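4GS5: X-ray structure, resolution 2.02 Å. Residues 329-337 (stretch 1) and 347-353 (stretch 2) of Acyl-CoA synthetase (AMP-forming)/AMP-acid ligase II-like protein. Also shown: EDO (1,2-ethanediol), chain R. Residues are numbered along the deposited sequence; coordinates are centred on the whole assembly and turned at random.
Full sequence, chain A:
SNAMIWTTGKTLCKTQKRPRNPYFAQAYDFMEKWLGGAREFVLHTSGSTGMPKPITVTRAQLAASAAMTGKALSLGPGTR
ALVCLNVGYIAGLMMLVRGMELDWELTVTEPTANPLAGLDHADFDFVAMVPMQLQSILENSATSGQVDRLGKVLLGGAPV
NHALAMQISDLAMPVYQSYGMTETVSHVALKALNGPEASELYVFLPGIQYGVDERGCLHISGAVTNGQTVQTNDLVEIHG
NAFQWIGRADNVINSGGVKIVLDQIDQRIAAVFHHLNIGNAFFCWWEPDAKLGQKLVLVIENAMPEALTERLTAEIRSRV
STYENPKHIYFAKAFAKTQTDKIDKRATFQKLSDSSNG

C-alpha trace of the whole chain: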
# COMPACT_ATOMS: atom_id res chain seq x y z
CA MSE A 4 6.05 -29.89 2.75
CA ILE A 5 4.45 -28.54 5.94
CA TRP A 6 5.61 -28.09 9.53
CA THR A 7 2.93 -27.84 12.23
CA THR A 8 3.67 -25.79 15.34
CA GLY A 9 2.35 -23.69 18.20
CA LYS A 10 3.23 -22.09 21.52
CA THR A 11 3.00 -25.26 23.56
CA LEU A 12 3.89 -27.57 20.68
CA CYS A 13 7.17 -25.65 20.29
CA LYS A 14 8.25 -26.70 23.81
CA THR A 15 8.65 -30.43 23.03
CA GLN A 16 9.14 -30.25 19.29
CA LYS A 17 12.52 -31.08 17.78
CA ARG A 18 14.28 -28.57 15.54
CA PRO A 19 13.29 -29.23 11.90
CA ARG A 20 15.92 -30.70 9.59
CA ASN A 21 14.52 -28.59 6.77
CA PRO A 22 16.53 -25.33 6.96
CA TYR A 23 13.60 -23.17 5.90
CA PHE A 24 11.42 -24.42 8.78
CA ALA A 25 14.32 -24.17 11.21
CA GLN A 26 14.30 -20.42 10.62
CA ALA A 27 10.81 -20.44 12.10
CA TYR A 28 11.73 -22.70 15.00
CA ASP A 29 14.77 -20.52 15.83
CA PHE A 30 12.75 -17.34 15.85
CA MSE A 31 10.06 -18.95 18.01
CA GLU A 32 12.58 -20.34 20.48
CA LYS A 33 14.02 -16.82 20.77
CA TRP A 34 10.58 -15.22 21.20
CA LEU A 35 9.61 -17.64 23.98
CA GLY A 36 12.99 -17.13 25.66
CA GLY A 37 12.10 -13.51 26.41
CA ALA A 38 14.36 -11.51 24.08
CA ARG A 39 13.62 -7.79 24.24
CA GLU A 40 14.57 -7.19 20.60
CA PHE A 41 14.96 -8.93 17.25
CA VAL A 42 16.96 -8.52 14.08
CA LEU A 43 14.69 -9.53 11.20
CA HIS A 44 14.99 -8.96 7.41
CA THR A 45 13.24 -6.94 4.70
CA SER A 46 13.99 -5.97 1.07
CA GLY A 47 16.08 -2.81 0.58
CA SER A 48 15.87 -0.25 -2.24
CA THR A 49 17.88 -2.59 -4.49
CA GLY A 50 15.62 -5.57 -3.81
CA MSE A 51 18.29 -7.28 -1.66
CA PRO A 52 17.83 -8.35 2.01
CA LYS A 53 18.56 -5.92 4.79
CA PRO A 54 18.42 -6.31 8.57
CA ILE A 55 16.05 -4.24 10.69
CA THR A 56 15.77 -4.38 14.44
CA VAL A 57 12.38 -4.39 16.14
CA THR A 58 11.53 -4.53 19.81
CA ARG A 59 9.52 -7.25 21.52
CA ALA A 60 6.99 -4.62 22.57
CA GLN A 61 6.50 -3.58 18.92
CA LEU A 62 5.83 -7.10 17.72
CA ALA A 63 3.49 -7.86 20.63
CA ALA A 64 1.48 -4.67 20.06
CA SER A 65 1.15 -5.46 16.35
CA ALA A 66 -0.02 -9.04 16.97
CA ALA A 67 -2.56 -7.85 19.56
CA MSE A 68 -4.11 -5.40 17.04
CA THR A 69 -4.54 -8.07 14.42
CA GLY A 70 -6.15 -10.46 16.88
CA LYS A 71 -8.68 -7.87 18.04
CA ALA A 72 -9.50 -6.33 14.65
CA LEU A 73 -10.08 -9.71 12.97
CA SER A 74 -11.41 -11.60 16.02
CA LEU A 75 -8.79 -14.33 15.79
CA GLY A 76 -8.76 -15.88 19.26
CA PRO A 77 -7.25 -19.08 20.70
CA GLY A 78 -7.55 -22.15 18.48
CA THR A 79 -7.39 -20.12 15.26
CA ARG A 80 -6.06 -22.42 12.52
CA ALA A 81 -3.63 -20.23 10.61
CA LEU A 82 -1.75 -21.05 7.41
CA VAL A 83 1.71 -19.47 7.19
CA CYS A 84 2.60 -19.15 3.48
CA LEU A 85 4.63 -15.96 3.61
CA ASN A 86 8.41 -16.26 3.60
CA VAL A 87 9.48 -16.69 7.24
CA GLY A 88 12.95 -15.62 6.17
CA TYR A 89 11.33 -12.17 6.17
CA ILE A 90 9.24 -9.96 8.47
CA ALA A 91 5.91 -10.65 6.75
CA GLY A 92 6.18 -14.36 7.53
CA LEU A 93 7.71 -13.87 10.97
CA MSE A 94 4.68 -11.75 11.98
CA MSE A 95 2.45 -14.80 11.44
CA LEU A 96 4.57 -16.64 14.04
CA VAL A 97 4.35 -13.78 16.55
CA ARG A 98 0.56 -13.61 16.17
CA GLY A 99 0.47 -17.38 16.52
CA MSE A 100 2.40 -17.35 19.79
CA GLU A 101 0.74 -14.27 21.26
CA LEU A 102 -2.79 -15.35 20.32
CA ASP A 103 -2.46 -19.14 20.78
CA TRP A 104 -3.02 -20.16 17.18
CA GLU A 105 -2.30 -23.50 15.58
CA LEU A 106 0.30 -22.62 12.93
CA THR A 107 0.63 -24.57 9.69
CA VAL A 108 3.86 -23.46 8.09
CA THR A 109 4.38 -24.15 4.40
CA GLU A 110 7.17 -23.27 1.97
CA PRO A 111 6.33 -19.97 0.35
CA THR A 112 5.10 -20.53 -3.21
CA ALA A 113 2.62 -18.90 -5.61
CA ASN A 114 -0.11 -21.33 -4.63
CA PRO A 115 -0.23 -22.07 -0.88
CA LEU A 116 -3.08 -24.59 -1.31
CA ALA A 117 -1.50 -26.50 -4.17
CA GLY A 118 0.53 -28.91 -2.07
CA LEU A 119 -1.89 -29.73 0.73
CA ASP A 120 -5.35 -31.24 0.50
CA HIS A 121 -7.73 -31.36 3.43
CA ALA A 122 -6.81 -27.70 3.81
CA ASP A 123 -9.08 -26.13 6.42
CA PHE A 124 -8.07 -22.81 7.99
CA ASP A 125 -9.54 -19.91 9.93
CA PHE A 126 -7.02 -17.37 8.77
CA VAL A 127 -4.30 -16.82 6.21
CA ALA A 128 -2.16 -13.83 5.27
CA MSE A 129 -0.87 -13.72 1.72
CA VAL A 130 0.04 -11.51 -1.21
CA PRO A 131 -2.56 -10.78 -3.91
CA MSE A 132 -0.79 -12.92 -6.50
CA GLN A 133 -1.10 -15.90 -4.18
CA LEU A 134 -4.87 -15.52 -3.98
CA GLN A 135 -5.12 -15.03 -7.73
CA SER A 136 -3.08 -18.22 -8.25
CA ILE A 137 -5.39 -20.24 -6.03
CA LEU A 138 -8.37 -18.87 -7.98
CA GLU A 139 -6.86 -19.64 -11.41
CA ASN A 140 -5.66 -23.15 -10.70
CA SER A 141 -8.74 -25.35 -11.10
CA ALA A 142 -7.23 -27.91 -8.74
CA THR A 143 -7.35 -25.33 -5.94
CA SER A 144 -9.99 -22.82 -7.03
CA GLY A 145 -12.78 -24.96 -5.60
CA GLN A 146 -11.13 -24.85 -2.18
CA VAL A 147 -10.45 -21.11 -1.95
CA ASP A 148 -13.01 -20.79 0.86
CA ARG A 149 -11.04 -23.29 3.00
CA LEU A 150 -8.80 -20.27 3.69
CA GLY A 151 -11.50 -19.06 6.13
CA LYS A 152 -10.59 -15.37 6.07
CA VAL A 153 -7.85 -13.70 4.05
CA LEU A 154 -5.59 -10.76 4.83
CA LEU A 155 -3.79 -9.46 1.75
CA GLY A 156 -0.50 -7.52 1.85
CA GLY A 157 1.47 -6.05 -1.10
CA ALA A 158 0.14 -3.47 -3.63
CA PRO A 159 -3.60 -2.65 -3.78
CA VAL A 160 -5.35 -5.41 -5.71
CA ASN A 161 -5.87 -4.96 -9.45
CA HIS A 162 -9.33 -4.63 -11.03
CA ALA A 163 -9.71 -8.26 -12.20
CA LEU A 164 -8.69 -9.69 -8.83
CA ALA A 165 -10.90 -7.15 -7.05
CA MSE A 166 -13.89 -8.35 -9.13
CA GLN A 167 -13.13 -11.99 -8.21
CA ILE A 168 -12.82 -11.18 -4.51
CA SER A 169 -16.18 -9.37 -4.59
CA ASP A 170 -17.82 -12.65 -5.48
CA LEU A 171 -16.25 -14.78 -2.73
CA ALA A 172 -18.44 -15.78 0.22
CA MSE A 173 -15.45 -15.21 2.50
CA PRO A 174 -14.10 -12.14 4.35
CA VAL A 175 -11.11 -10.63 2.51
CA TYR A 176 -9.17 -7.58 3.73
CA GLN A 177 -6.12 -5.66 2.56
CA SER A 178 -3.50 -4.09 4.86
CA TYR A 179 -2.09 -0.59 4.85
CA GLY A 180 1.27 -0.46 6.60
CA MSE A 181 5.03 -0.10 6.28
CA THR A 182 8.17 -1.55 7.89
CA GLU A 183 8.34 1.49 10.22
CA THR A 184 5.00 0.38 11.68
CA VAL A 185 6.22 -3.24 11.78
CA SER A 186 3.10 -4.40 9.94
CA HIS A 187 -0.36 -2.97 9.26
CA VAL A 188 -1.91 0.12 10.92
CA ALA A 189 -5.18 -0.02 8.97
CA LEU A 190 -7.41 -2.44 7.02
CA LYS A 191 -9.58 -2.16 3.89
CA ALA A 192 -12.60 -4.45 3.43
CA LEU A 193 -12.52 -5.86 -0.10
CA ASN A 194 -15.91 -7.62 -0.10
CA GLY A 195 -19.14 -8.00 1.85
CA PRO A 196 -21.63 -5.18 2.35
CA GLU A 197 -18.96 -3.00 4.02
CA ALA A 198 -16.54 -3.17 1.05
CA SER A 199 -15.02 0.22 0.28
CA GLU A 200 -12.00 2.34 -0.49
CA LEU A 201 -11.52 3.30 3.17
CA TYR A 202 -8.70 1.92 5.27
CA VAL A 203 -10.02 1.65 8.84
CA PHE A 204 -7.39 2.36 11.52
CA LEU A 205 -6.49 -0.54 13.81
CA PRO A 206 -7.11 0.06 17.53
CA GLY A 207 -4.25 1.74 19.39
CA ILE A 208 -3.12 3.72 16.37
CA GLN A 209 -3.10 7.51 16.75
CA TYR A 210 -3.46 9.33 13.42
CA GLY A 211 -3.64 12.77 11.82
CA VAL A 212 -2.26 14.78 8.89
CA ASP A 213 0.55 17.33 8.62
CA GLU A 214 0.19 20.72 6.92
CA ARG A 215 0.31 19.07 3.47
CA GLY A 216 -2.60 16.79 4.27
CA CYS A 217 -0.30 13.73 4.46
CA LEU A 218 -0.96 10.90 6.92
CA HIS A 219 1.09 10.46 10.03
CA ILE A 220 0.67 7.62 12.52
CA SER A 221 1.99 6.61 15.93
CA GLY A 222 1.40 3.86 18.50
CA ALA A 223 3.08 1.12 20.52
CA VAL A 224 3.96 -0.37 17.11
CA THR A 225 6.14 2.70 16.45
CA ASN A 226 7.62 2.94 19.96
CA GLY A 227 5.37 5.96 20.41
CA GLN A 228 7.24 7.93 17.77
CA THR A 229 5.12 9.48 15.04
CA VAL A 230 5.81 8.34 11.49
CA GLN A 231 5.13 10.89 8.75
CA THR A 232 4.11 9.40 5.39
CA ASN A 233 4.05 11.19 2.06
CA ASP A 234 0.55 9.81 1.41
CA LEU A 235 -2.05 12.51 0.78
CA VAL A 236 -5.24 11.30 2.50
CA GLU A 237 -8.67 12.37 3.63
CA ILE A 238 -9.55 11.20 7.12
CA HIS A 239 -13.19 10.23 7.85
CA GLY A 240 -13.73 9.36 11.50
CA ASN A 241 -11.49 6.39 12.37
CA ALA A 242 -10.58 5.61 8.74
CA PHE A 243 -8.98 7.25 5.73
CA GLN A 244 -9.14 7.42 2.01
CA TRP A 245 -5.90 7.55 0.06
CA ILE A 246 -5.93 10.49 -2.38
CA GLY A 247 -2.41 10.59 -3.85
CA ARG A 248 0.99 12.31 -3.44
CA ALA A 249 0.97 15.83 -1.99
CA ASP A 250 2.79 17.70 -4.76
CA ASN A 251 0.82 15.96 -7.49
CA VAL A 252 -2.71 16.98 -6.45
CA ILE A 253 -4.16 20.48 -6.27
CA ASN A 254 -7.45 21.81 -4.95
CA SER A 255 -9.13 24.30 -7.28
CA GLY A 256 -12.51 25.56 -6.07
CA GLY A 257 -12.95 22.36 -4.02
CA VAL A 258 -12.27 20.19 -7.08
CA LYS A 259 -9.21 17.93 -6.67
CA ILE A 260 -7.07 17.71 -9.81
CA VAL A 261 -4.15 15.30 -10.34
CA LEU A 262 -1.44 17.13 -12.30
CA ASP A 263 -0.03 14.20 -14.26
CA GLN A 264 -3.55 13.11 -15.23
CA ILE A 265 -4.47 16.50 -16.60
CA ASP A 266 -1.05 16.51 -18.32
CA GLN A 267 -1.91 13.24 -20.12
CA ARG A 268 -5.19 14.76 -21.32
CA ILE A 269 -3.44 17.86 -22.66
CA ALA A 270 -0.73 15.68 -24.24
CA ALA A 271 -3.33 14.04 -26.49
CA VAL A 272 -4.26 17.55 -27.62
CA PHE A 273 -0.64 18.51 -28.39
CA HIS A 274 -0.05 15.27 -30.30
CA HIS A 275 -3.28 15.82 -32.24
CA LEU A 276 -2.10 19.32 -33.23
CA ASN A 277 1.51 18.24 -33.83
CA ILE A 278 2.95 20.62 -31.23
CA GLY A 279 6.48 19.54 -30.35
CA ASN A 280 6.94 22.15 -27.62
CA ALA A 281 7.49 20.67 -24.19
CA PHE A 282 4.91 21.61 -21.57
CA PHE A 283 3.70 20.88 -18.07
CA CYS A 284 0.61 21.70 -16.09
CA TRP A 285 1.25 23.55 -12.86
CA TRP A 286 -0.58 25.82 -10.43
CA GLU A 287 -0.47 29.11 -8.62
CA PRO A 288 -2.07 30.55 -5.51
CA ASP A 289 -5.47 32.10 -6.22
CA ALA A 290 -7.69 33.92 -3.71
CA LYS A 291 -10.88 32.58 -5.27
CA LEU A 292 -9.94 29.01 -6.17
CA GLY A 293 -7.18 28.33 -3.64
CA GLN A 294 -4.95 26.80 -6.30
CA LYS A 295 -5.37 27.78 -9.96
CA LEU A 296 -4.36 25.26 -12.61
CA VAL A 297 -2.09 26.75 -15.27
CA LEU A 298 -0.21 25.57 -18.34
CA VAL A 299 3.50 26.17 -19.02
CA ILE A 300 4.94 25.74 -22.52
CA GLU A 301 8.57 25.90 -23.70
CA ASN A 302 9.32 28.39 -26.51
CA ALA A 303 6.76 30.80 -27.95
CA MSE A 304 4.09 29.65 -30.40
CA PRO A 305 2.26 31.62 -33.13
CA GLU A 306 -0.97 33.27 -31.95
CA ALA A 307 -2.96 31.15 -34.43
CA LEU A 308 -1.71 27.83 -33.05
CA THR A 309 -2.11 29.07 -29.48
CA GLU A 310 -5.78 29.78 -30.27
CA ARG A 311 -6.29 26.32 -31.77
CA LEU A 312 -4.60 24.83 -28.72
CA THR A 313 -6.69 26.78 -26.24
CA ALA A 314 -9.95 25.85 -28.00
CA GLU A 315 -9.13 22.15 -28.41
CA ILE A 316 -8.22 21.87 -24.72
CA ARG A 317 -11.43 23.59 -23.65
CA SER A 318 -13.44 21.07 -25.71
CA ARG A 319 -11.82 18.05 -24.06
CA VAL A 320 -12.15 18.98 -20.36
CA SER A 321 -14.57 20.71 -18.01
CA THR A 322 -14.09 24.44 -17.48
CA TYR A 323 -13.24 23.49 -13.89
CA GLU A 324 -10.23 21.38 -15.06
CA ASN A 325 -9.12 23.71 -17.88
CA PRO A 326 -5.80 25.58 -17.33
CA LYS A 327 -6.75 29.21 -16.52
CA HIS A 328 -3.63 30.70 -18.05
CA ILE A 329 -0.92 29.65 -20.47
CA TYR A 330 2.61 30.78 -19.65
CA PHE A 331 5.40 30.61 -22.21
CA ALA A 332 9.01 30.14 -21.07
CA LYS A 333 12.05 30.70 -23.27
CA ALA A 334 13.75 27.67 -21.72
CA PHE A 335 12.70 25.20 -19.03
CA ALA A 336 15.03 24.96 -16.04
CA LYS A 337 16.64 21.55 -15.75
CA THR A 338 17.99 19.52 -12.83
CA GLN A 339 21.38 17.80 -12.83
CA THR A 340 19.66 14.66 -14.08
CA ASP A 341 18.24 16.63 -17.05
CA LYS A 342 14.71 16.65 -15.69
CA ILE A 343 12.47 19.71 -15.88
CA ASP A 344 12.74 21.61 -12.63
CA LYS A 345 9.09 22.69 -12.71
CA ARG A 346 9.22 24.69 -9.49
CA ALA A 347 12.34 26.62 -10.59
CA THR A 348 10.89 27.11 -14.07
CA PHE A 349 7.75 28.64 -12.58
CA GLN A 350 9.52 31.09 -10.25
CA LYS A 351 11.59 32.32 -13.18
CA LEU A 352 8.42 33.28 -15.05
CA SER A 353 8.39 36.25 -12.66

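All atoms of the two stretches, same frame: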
# COMPACT_ATOMS: atom_id res chain seq x y z
N ILE A 329 -2.02 30.33 -19.81
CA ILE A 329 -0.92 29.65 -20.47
C ILE A 329 0.30 30.54 -20.40
O ILE A 329 0.28 31.67 -20.90
CB ILE A 329 -1.26 29.29 -21.92
CG1 ILE A 329 -2.47 28.34 -21.96
CG2 ILE A 329 -0.05 28.67 -22.63
CD1 ILE A 329 -2.87 27.92 -23.35
N TYR A 330 1.35 30.05 -19.75
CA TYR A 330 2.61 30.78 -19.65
C TYR A 330 3.58 30.21 -20.66
O TYR A 330 3.64 28.99 -20.84
CB TYR A 330 3.21 30.63 -18.26
CG TYR A 330 2.45 31.32 -17.16
CD1 TYR A 330 2.67 32.67 -16.89
CD2 TYR A 330 1.55 30.63 -16.37
CE1 TYR A 330 1.98 33.31 -15.87
CE2 TYR A 330 0.86 31.26 -15.35
CZ TYR A 330 1.09 32.60 -15.11
OH TYR A 330 0.40 33.23 -14.10
N PHE A 331 4.37 31.07 -21.29
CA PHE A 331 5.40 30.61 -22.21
C PHE A 331 6.76 30.93 -21.62
O PHE A 331 7.01 32.07 -21.23
CB PHE A 331 5.27 31.29 -23.57
CG PHE A 331 4.06 30.85 -24.35
CD1 PHE A 331 4.14 29.76 -25.22
CD2 PHE A 331 2.85 31.51 -24.22
CE1 PHE A 331 3.03 29.35 -25.93
CE2 PHE A 331 1.73 31.10 -24.93
CZ PHE A 331 1.82 30.02 -25.79
N ALA A 332 7.64 29.94 -21.55
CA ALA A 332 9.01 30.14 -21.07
C ALA A 332 10.01 29.95 -22.20
O ALA A 332 9.88 29.03 -23.01
CB ALA A 332 9.31 29.18 -19.92
N LYS A 333 11.02 30.81 -22.25
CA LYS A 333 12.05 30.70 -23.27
C LYS A 333 12.77 29.36 -23.18
O LYS A 333 13.00 28.70 -24.19
CB LYS A 333 13.05 31.86 -23.16
N ALA A 334 13.12 28.96 -21.96
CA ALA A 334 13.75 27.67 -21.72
C ALA A 334 13.36 27.12 -20.35
O ALA A 334 13.35 27.86 -19.35
CB ALA A 334 15.27 27.76 -21.85
N PHE A 335 13.02 25.84 -20.30
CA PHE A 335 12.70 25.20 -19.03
C PHE A 335 13.98 25.00 -18.24
O PHE A 335 14.99 24.61 -18.80
CB PHE A 335 12.02 23.85 -19.24
CG PHE A 335 10.58 23.94 -19.67
CD1 PHE A 335 9.93 25.17 -19.72
CD2 PHE A 335 9.87 22.79 -20.01
CE1 PHE A 335 8.59 25.26 -20.11
CE2 PHE A 335 8.54 22.87 -20.40
CZ PHE A 335 7.90 24.10 -20.45
N ALA A 336 13.92 25.26 -16.94
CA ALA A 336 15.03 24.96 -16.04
C ALA A 336 15.17 23.45 -15.90
O ALA A 336 14.17 22.73 -15.85
CB ALA A 336 14.80 25.59 -14.68
N LYS A 337 16.41 22.98 -15.84
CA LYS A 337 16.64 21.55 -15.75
C LYS A 337 17.52 21.18 -14.56
O LYS A 337 18.44 21.92 -14.20
CB LYS A 337 17.21 21.01 -17.05
CG LYS A 337 16.19 20.24 -17.86
CD LYS A 337 16.24 20.62 -19.32
CE LYS A 337 15.02 20.07 -20.04
NZ LYS A 337 14.93 20.60 -21.43
N ALA A 347 11.38 25.57 -10.24
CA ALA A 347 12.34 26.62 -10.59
C ALA A 347 11.89 27.34 -11.86
O ALA A 347 11.95 28.58 -11.94
CB ALA A 347 13.74 26.06 -10.77
N THR A 348 11.43 26.56 -12.83
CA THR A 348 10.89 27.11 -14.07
C THR A 348 9.78 28.11 -13.78
O THR A 348 9.71 29.18 -14.40
CB THR A 348 10.35 26.00 -15.01
OG1 THR A 348 11.44 25.18 -15.46
CG2 THR A 348 9.66 26.60 -16.23
N PHE A 349 8.90 27.77 -12.84
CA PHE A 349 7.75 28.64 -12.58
C PHE A 349 8.16 29.96 -11.93
O PHE A 349 7.70 31.02 -12.35
CB PHE A 349 6.67 27.92 -11.77
CG PHE A 349 5.33 28.59 -11.85
CD1 PHE A 349 4.59 28.50 -13.01
CD2 PHE A 349 4.84 29.32 -10.79
CE1 PHE A 349 3.37 29.12 -13.12
CE2 PHE A 349 3.61 29.95 -10.88
CZ PHE A 349 2.87 29.86 -12.05
N GLN A 350 9.02 29.89 -10.92
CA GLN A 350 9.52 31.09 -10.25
C GLN A 350 10.16 32.06 -11.24
O GLN A 350 10.02 33.27 -11.12
CB GLN A 350 10.56 30.71 -9.19
CG GLN A 350 9.99 30.18 -7.89
CD GLN A 350 11.09 29.77 -6.92
OE1 GLN A 350 11.62 28.66 -6.98
NE2 GLN A 350 11.45 30.69 -6.02
N LYS A 351 10.90 31.51 -12.20
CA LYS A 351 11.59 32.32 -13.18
C LYS A 351 10.60 33.15 -13.98
O LYS A 351 10.87 34.31 -14.31
CB LYS A 351 12.43 31.44 -14.11
CG LYS A 351 13.63 32.15 -14.71
CD LYS A 351 14.37 31.27 -15.71
CE LYS A 351 14.94 30.01 -15.05
NZ LYS A 351 15.79 29.23 -16.00
N LEU A 352 9.44 32.57 -14.28
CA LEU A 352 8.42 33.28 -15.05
C LEU A 352 8.12 34.67 -14.50
O LEU A 352 7.52 35.50 -15.19
CB LEU A 352 7.14 32.45 -15.15
CG LEU A 352 7.28 31.23 -16.07
CD1 LEU A 352 6.00 30.45 -16.12
CD2 LEU A 352 7.67 31.69 -17.46
N SER A 353 8.53 34.92 -13.26
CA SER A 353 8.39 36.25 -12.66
C SER A 353 9.56 37.16 -13.02
O SER A 353 9.38 38.29 -13.47
CB SER A 353 8.25 36.14 -11.14
OG SER A 353 8.44 37.41 -10.53
C1 EDO R . 10.92 32.89 -18.12
O1 EDO R . 11.74 32.55 -17.00
C2 EDO R . 11.57 32.33 -19.37
O2 EDO R . 10.91 32.89 -20.52

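A short strand, residues 329-332, and the loop that follows it run past a helix that enters from earlier in the chain and includes residues 347-351. The two run in opposite senses: Ala332 lies nearest Leu352, their CA atoms 6.8 Å apart, while four residues later Ala336 CA comes within 5.1 Å of Thr348 CA. The backbones therefore converge toward the loop. The contact buries 416 Å², counting both sides.

The strand alternates. Ile329 has no contact with the helix, but Tyr330 points its CA-to-CB bond toward it and fills the wide end. Tyr330 CB packs 3.5 Å from Leu352 CD1, and its ring receives the edge of Phe349 on its face, the centroids 5.5 Å apart and the planes at 85°. This edge-to-face arrangement sets the slightly positive ring hydrogens of Phe349 against the electron-rich face of Tyr330. The CA-to-CB bond of Phe349 points sideways relative to the strand, but the end of its side chain, in the t rotamer, comes nearer. The hydroxyl of Tyr330 finds its hydrogen bond elsewhere in the structure.

Phe331 turns away, leaving its carbonyl O 3.8 Å from Leu352 CD2. Ala332 turns back, and its CB meets the same methyl, Leu352 CD2, at 3.9 Å. One leucine thus serves two inward positions of the strand, with CD1 against Tyr330 and CD2 against Ala332.

Past the strand, Lys333 makes no contact with the helix, and its side chain is modelled only to CB. Its backbone N instead donates a hydrogen bond to O2 of a 1,2-ethanediol, at 2.7 Å and a nearly straight 170°. The diol, probably from the crystallisation liquor, also lies beside the helix, with EDO O1 a tight 3.0 Å from Lys351 CG, a contact and not a hydrogen bond.

The CA-to-CB bond of Phe335 points away overall, yet Phe335 CD1 rests 3.8 Å from Thr348 CG2. The next residue carries the one hydrogen bond between the stretches: Ala336 N donates to Thr348 OG1 at 2.9 Å, with an angle of 140°. A helix side chain thereby satisfies a backbone amide, and Thr348 combines this polar link with the methyl contact to Phe335. Ala336 CB points toward the helix and packs 4.1 Å from Ala347 CB, a small apolar pairing, while Lys351 NZ reaches within 4.0 Å of Ala336 CB at the exposed margin. Lys337 then points away, and the contact ends.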